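Long-range contacts in SusD superfamily protein (PDB 3MCX), which is of unknown function but, as a SusD-family outer-membrane protein of a gut bacterium, probably takes part in capturing glycans at the cell surface: residues A[23-28]-A[118-123]; A[76-81]-A[458-463]; A[258-263]-A[351-356]. All coordinates share one frame; numbering follows the deposited sequence. Where two conformers were deposited one is given.

Three separate contacts tie distant parts of this SusD-family chain, in which helices far outnumber strands. Interaction 1 packs helix 21-36 beside helix 115-140, interaction 2 joins two loops that each lead into a helix, and interaction 3 pairs two short antiparallel strands. Interactions 1 and 3 are the nearest pair, with centres about 19 Å apart and nearest atoms about 8 Å apart; helix 21-36 links them, because L260 and I351 also touch S36 on it. Interaction 2 has its centre about 33 Å from that of interaction 1 and about 28 Å from that of interaction 3, which is nested within its sequence span but lies across the chain's centre. All three lie away from the known zinc sites.

Interaction 1 (A[23-28]-A[118-123]); sequences DAQIAL and LNRIKS
I121 lies against the side of helix 21-36, its side-chain carbons touching A24, Q25 and L28. CG2, anti to the backbone N, meets L28 CD2 at 4.0 Å, the two chains crossing obliquely; CD1 reaches A24 CB at 4.2 Å; and CG1 comes within 3.6 Å of Q25 OE1, so a polar oxygen sits directly beside the aliphatic branch. Q25 supplies the polar half. With CG anti to the backbone N and a bend at chi2, its chain carries OE1 across to the guanidinium of R120, itself bent at chi3. R120 NH2 donates to Q25 OE1 over 2.8 Å at 167°, and the oxygen lies in the guanidinium plane, so the approach is to the edge; the donor in turn lies in the carbonyl plane. A weak second bond, from R120 NH1 over 3.4 Å, makes OE1 a shared acceptor. The local axes run 10.3 Å apart at 16°, a nearly parallel pair of helices in the helical part of a fold whose family belongs to the TPR clan. Helix 81-106 adjoins the same apolar seam through L101, which touches both L28 and I121. On the polar side, E117 and E124 form salt bridges with NH2 and NH1 of R120, and N29 accepts from Q25 NE2; together they would limit rotation of both flat groups, whose planes lie 23° apart. One water accepts a hydrogen bond from Q25 NE2 at 3.0 Å and a weak one from R120 NH1, giving the amide and guanidinium a further, water-mediated link, weak on the arginine side.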
# COMPACT_ATOMS: atom_id res chain seq x y z
N ASP A 23 3.89 -27.90 10.69
CA ASP A 23 3.86 -26.89 11.76
C ASP A 23 4.52 -25.58 11.31
O ASP A 23 4.04 -24.50 11.61
CB ASP A 23 4.58 -27.39 13.02
CG ASP A 23 3.86 -28.57 13.69
OD1 ASP A 23 2.62 -28.72 13.55
OD2 ASP A 23 4.57 -29.35 14.38
N ALA A 24 5.63 -25.67 10.59
CA ALA A 24 6.27 -24.48 10.04
C ALA A 24 5.37 -23.73 9.05
O ALA A 24 5.28 -22.51 9.06
CB ALA A 24 7.59 -24.85 9.39
N GLN A 25 4.72 -24.49 8.17
CA GLN A 25 3.76 -23.89 7.25
C GLN A 25 2.59 -23.20 7.97
O GLN A 25 2.15 -22.14 7.58
CB GLN A 25 3.20 -24.90 6.26
CG GLN A 25 2.26 -24.29 5.22
CD GLN A 25 2.96 -23.29 4.32
OE1 GLN A 25 4.01 -23.62 3.75
NE2 GLN A 25 2.39 -22.14 4.13
N ILE A 26 2.07 -23.86 9.00
CA ILE A 26 1.00 -23.28 9.82
C ILE A 26 1.47 -21.96 10.46
O ILE A 26 0.74 -20.97 10.44
CB ILE A 26 0.50 -24.26 10.89
CG1 ILE A 26 -0.26 -25.40 10.22
CG2 ILE A 26 -0.38 -23.52 11.92
CD1 ILE A 26 -0.62 -26.54 11.16
N ALA A 27 2.71 -21.93 10.98
CA ALA A 27 3.26 -20.67 11.47
C ALA A 27 3.30 -19.58 10.41
O ALA A 27 2.93 -18.46 10.67
CB ALA A 27 4.68 -20.87 12.10
N LEU A 28 3.77 -19.92 9.22
CA LEU A 28 3.80 -18.96 8.12
C LEU A 28 2.37 -18.51 7.76
O LEU A 28 2.13 -17.33 7.54
CB LEU A 28 4.50 -19.58 6.93
CG LEU A 28 4.60 -18.70 5.67
CD1 LEU A 28 5.30 -17.34 5.96
CD2 LEU A 28 5.25 -19.48 4.53
N LEU A 118 11.51 -26.10 3.31
CA LEU A 118 11.99 -25.27 4.44
C LEU A 118 12.52 -23.94 3.92
O LEU A 118 12.25 -22.89 4.49
CB LEU A 118 13.07 -25.97 5.25
CG LEU A 118 12.66 -27.22 6.07
CD1 LEU A 118 13.86 -28.06 6.52
CD2 LEU A 118 11.78 -26.77 7.25
N ASN A 119 13.23 -23.98 2.81
CA ASN A 119 13.78 -22.77 2.24
C ASN A 119 12.72 -21.86 1.64
O ASN A 119 12.81 -20.63 1.71
CB ASN A 119 14.81 -23.11 1.19
CG ASN A 119 15.74 -21.99 0.95
OD1 ASN A 119 16.28 -21.43 1.90
ND2 ASN A 119 15.94 -21.63 -0.31
N ARG A 120 11.66 -22.45 1.09
CA ARG A 120 10.56 -21.65 0.58
C ARG A 120 9.85 -20.90 1.71
O ARG A 120 9.58 -19.71 1.64
CB ARG A 120 9.54 -22.56 -0.15
CG ARG A 120 8.35 -21.78 -0.64
CD ARG A 120 7.21 -22.62 -1.19
NE ARG A 120 6.73 -23.62 -0.24
CZ ARG A 120 5.92 -23.38 0.79
NH1 ARG A 120 5.47 -22.16 1.06
NH2 ARG A 120 5.57 -24.41 1.58
N ILE A 121 9.54 -21.64 2.78
CA ILE A 121 8.90 -21.04 3.94
C ILE A 121 9.78 -19.93 4.52
O ILE A 121 9.31 -18.86 4.80
CB ILE A 121 8.59 -22.09 5.00
CG1 ILE A 121 7.50 -23.02 4.47
CG2 ILE A 121 8.18 -21.44 6.34
CD1 ILE A 121 7.33 -24.30 5.27
N LYS A 122 11.08 -20.21 4.63
CA LYS A 122 12.02 -19.18 5.11
C LYS A 122 12.02 -17.94 4.21
O LYS A 122 12.02 -16.80 4.69
CB LYS A 122 13.41 -19.77 5.16
CG LYS A 122 14.53 -18.83 5.60
CD LYS A 122 15.88 -19.53 5.49
CE LYS A 122 17.00 -18.57 5.65
NZ LYS A 122 18.29 -19.26 5.36
N SER A 123 12.02 -18.18 2.91
CA SER A 123 12.06 -17.09 1.95
C SER A 123 10.81 -16.22 1.98
O SER A 123 10.87 -14.99 1.90
CB SER A 123 12.26 -17.62 0.55
OG SER A 123 13.55 -18.22 0.46
O HOH W 1 3.05 -20.33 1.86

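Interaction 2 (A[76-81]-A[458-463]); sequences VLASDN and ALPIPQ
A78 is the residue most enclosed by the opposing segment: its CB points toward 458-463 and approaches I461 O at 3.4 Å and P460 CB at 3.9 Å. Its carbonyl makes the one hydrogen bond between the segments, accepting from Q463 N over 2.9 Å at 164°. That N-H comes in above the carbonyl plane, 51° out of it, while P462 CA offers a CA-H...O contact to the same oxygen. Beside this polar point, the ring of P460 lies along the backbone of 76-78, with CG 3.6 Å from A78 N and CD turned to V76. The apolar contact continues with V76 CG1 against L459 CD2 at 3.6 Å, their side chains crossing at about a right angle; chi1 of 64° puts CG1 in the crowded position between the backbone N and the carbonyl carbon.

The next shell holds both loops in shape. A78 lies in a type I beta turn from L77 to D80, closed by D80 N to L77 O, which probably helps present its carbonyl to Q463; D80, at the N-cap of helix 81-106, caps N83 N through OD1. Across the contact, P462 occupies the N-cap position of helix 463-468, and Q474 OE1 accepts from I461 N, near the C-terminus of the chain. Q463 directs NE2 to D467, while its OE1 rests 3.6 Å from A78 CB. Two helix starts are thus joined here, with Q463 N, in the first turn of its helix, finding its acceptor on the other loop; the partial positive charge of that helix end would probably strengthen the bond to A78 O.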
# COMPACT_ATOMS: atom_id res chain seq x y z
N VAL A 76 -2.76 13.65 13.82
CA VAL A 76 -2.68 12.45 14.67
C VAL A 76 -1.56 12.58 15.72
O VAL A 76 -0.46 13.05 15.43
CB VAL A 76 -2.52 11.18 13.79
CG1 VAL A 76 -1.19 11.18 13.00
CG2 VAL A 76 -2.67 9.93 14.64
N LEU A 77 -1.86 12.17 16.95
CA LEU A 77 -0.98 12.27 18.10
C LEU A 77 -0.31 10.94 18.43
O LEU A 77 -0.80 9.86 18.09
CB LEU A 77 -1.76 12.72 19.31
CG LEU A 77 -2.53 14.03 19.19
CD1 LEU A 77 -3.30 14.30 20.50
CD2 LEU A 77 -1.61 15.20 18.84
N ALA A 78 0.81 11.02 19.15
CA ALA A 78 1.53 9.83 19.61
C ALA A 78 0.72 8.92 20.51
O ALA A 78 1.04 7.74 20.60
CB ALA A 78 2.78 10.25 20.36
N SER A 79 -0.33 9.47 21.12
CA SER A 79 -1.21 8.73 22.01
C SER A 79 -2.32 7.96 21.27
O SER A 79 -3.10 7.27 21.95
CB SER A 79 -1.85 9.69 22.98
OG SER A 79 -2.58 10.67 22.26
N ASP A 80 -2.43 8.08 19.96
CA ASP A 80 -3.61 7.53 19.25
C ASP A 80 -3.52 6.01 19.15
O ASP A 80 -2.63 5.46 18.49
CB ASP A 80 -3.69 8.19 17.88
CG ASP A 80 -5.00 7.96 17.17
OD1 ASP A 80 -5.45 6.78 17.16
OD2 ASP A 80 -5.55 8.94 16.58
N ASN A 81 -4.41 5.31 19.84
CA ASN A 81 -4.31 3.86 19.86
C ASN A 81 -4.63 3.24 18.50
O ASN A 81 -3.89 2.42 17.99
CB ASN A 81 -5.22 3.28 20.93
CG ASN A 81 -5.01 1.79 21.09
OD1 ASN A 81 -3.94 1.35 21.56
ND2 ASN A 81 -6.01 1.00 20.71
N ALA A 458 6.12 12.29 8.74
CA ALA A 458 6.53 11.20 9.61
C ALA A 458 5.55 11.16 10.79
O ALA A 458 5.49 12.10 11.59
CB ALA A 458 7.96 11.39 10.07
N LEU A 459 4.82 10.05 10.87
CA LEU A 459 3.88 9.86 11.97
C LEU A 459 4.62 9.86 13.28
O LEU A 459 5.78 9.46 13.36
CB LEU A 459 3.12 8.55 11.81
CG LEU A 459 2.15 8.48 10.64
CD1 LEU A 459 1.50 7.11 10.61
CD2 LEU A 459 1.07 9.54 10.76
N PRO A 460 3.96 10.27 14.37
CA PRO A 460 4.62 10.17 15.65
C PRO A 460 4.86 8.72 16.07
O PRO A 460 4.01 7.88 15.86
CB PRO A 460 3.65 10.86 16.62
CG PRO A 460 2.35 10.69 15.96
CD PRO A 460 2.56 10.69 14.49
N ILE A 461 6.02 8.49 16.64
CA ILE A 461 6.34 7.23 17.28
C ILE A 461 5.34 7.08 18.45
O ILE A 461 5.05 8.04 19.13
CB ILE A 461 7.77 7.27 17.82
CG1 ILE A 461 8.82 7.57 16.71
CG2 ILE A 461 8.14 5.96 18.62
CD1 ILE A 461 8.82 6.62 15.54
N PRO A 462 4.81 5.87 18.69
CA PRO A 462 3.84 5.72 19.77
C PRO A 462 4.39 6.22 21.09
O PRO A 462 5.55 5.95 21.46
CB PRO A 462 3.60 4.20 19.82
CG PRO A 462 3.95 3.69 18.49
CD PRO A 462 4.97 4.64 17.89
N GLN A 463 3.55 6.89 21.87
CA GLN A 463 3.95 7.38 23.15
C GLN A 463 4.38 6.24 24.09
O GLN A 463 5.23 6.43 24.94
CB GLN A 463 2.85 8.20 23.86
CG GLN A 463 3.29 8.96 25.05
CD GLN A 463 4.32 10.01 24.74
OE1 GLN A 463 4.23 10.64 23.68
NE2 GLN A 463 5.26 10.25 25.66

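Interaction 3 (A[258-263]-A[351-356]); sequences FELYIT and ICIIRL
F258 and I353 are brought side by side by their first torsions: chi1 of 173° sets the phenylalanine CG anti to its backbone N, and -55° sets the isoleucine CG1 anti to its carbonyl carbon. They meet at a classic beta bulge in a two-stranded antiparallel sheet, where I353 and I354 both face F258 and the register shifts by one residue. The backbone evidence is direct: F258 O accepts from I353 N at 2.8 Å and only weakly from I354 N at 3.4 Å. Helical backbone torsions at I353 mark the distorted position. Regular pairing resumes at E259 and C352, a non-hydrogen-bonded pair, and continues with L260 N donating to I351 O over 2.8 Å and I351 N donating back to L260 O over 3.1 Å.

I353 CG1 makes a CH-pi contact over one face of the F258 ring, 4.1 Å from its centroid and offset toward the rim, while CB lies 3.6 Å from ring atom CD2. An alanine at F258 would remove the ring and would probably leave I353 less well packed at the bulge, and is likely to weaken the contact with A203 on helix 201-214. L260 and I351 continue the apolar face carrying F258, reaching helix 21-36 through S36. On the other face E259 runs extended beside C352, its carboxylate held by S256, F252 N and N350. Farther along, I262 CG1 rests against I351 CG1 at 4.0 Å, the two side chains crossing obliquely.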
# COMPACT_ATOMS: atom_id res chain seq x y z
N PHE A 258 0.40 -10.46 -5.49
CA PHE A 258 0.32 -10.93 -4.10
C PHE A 258 -0.97 -10.37 -3.54
O PHE A 258 -1.20 -9.18 -3.56
CB PHE A 258 1.54 -10.48 -3.32
CG PHE A 258 1.50 -10.76 -1.81
CD1 PHE A 258 0.93 -11.91 -1.29
CD2 PHE A 258 2.08 -9.86 -0.94
CE1 PHE A 258 0.92 -12.14 0.09
CE2 PHE A 258 2.07 -10.11 0.46
CZ PHE A 258 1.47 -11.22 0.95
N GLU A 259 -1.81 -11.28 -3.04
CA GLU A 259 -3.14 -10.92 -2.54
C GLU A 259 -3.48 -11.85 -1.38
O GLU A 259 -3.34 -13.07 -1.50
CB GLU A 259 -4.13 -11.06 -3.69
CG GLU A 259 -5.60 -10.93 -3.34
CD GLU A 259 -6.44 -11.07 -4.62
OE1 GLU A 259 -6.03 -10.49 -5.66
OE2 GLU A 259 -7.46 -11.77 -4.62
N LEU A 260 -3.92 -11.27 -0.27
CA LEU A 260 -4.26 -12.03 0.93
C LEU A 260 -5.71 -12.49 0.84
O LEU A 260 -6.60 -11.72 0.51
CB LEU A 260 -4.03 -11.21 2.19
CG LEU A 260 -2.58 -10.78 2.39
CD1 LEU A 260 -2.51 -9.64 3.40
CD2 LEU A 260 -1.72 -11.98 2.80
N TYR A 261 -5.92 -13.77 1.13
CA TYR A 261 -7.23 -14.41 1.03
C TYR A 261 -8.06 -14.11 2.27
O TYR A 261 -7.59 -14.33 3.42
CB TYR A 261 -7.04 -15.91 0.89
CG TYR A 261 -8.30 -16.71 0.73
CD1 TYR A 261 -9.17 -16.47 -0.32
CD2 TYR A 261 -8.64 -17.74 1.63
CE1 TYR A 261 -10.32 -17.21 -0.46
CE2 TYR A 261 -9.78 -18.50 1.48
CZ TYR A 261 -10.63 -18.23 0.43
OH TYR A 261 -11.77 -19.00 0.27
N ILE A 262 -9.29 -13.65 2.04
CA ILE A 262 -10.25 -13.29 3.07
C ILE A 262 -11.54 -14.03 2.84
O ILE A 262 -12.05 -14.13 1.71
CB ILE A 262 -10.56 -11.77 3.01
CG1 ILE A 262 -9.30 -10.91 3.22
CG2 ILE A 262 -11.72 -11.38 3.96
CD1 ILE A 262 -8.69 -11.03 4.61
N THR A 263 -12.10 -14.58 3.92
CA THR A 263 -13.50 -14.97 3.96
C THR A 263 -14.09 -14.55 5.31
O THR A 263 -13.37 -14.05 6.18
CB THR A 263 -13.72 -16.48 3.78
OG1 THR A 263 -13.28 -17.14 4.96
CG2 THR A 263 -12.96 -17.01 2.53
N ILE A 351 -7.46 -8.87 -0.22
CA ILE A 351 -6.57 -7.72 -0.10
C ILE A 351 -5.42 -7.86 -1.10
O ILE A 351 -4.42 -8.56 -0.84
CB ILE A 351 -5.98 -7.56 1.32
CG1 ILE A 351 -7.06 -7.70 2.42
CG2 ILE A 351 -5.32 -6.21 1.40
CD1 ILE A 351 -6.47 -7.50 3.85
N CYS A 352 -5.53 -7.18 -2.23
CA CYS A 352 -4.46 -7.20 -3.21
C CYS A 352 -3.37 -6.25 -2.74
O CYS A 352 -3.62 -5.05 -2.49
CB CYS A 352 -4.99 -6.78 -4.57
SG CYS A 352 -3.69 -6.80 -5.83
N ILE A 353 -2.18 -6.81 -2.51
CA ILE A 353 -1.04 -6.06 -2.02
C ILE A 353 -0.27 -5.39 -3.15
O ILE A 353 0.15 -4.24 -3.01
CB ILE A 353 -0.11 -6.98 -1.19
CG1 ILE A 353 -0.86 -7.68 -0.06
CG2 ILE A 353 1.14 -6.19 -0.66
CD1 ILE A 353 -1.52 -6.75 0.96
N ILE A 354 -0.08 -6.08 -4.27
CA ILE A 354 0.54 -5.48 -5.45
C ILE A 354 0.05 -6.20 -6.70
O ILE A 354 -0.15 -7.41 -6.70
CB ILE A 354 2.10 -5.45 -5.33
CG1 ILE A 354 2.74 -4.67 -6.48
CG2 ILE A 354 2.65 -6.86 -5.24
CD1 ILE A 354 4.15 -4.15 -6.15
N ARG A 355 -0.18 -5.43 -7.76
CA ARG A 355 -0.64 -5.98 -9.02
C ARG A 355 0.12 -5.41 -10.22
O ARG A 355 0.87 -4.43 -10.13
CB ARG A 355 -2.15 -5.80 -9.18
CG ARG A 355 -2.61 -4.40 -9.32
CD ARG A 355 -4.14 -4.36 -9.44
NE ARG A 355 -4.66 -2.99 -9.42
CZ ARG A 355 -4.89 -2.19 -10.48
NH1 ARG A 355 -4.81 -2.63 -11.73
NH2 ARG A 355 -5.29 -0.96 -10.27
N LEU A 356 -0.07 -6.07 -11.35
CA LEU A 356 0.76 -5.83 -12.50
C LEU A 356 0.71 -4.38 -12.99
O LEU A 356 1.71 -3.87 -13.47
CB LEU A 356 0.37 -6.81 -13.61
CG LEU A 356 1.33 -7.00 -14.78
CD1 LEU A 356 2.73 -7.44 -14.31
CD2 LEU A 356 0.75 -7.94 -15.84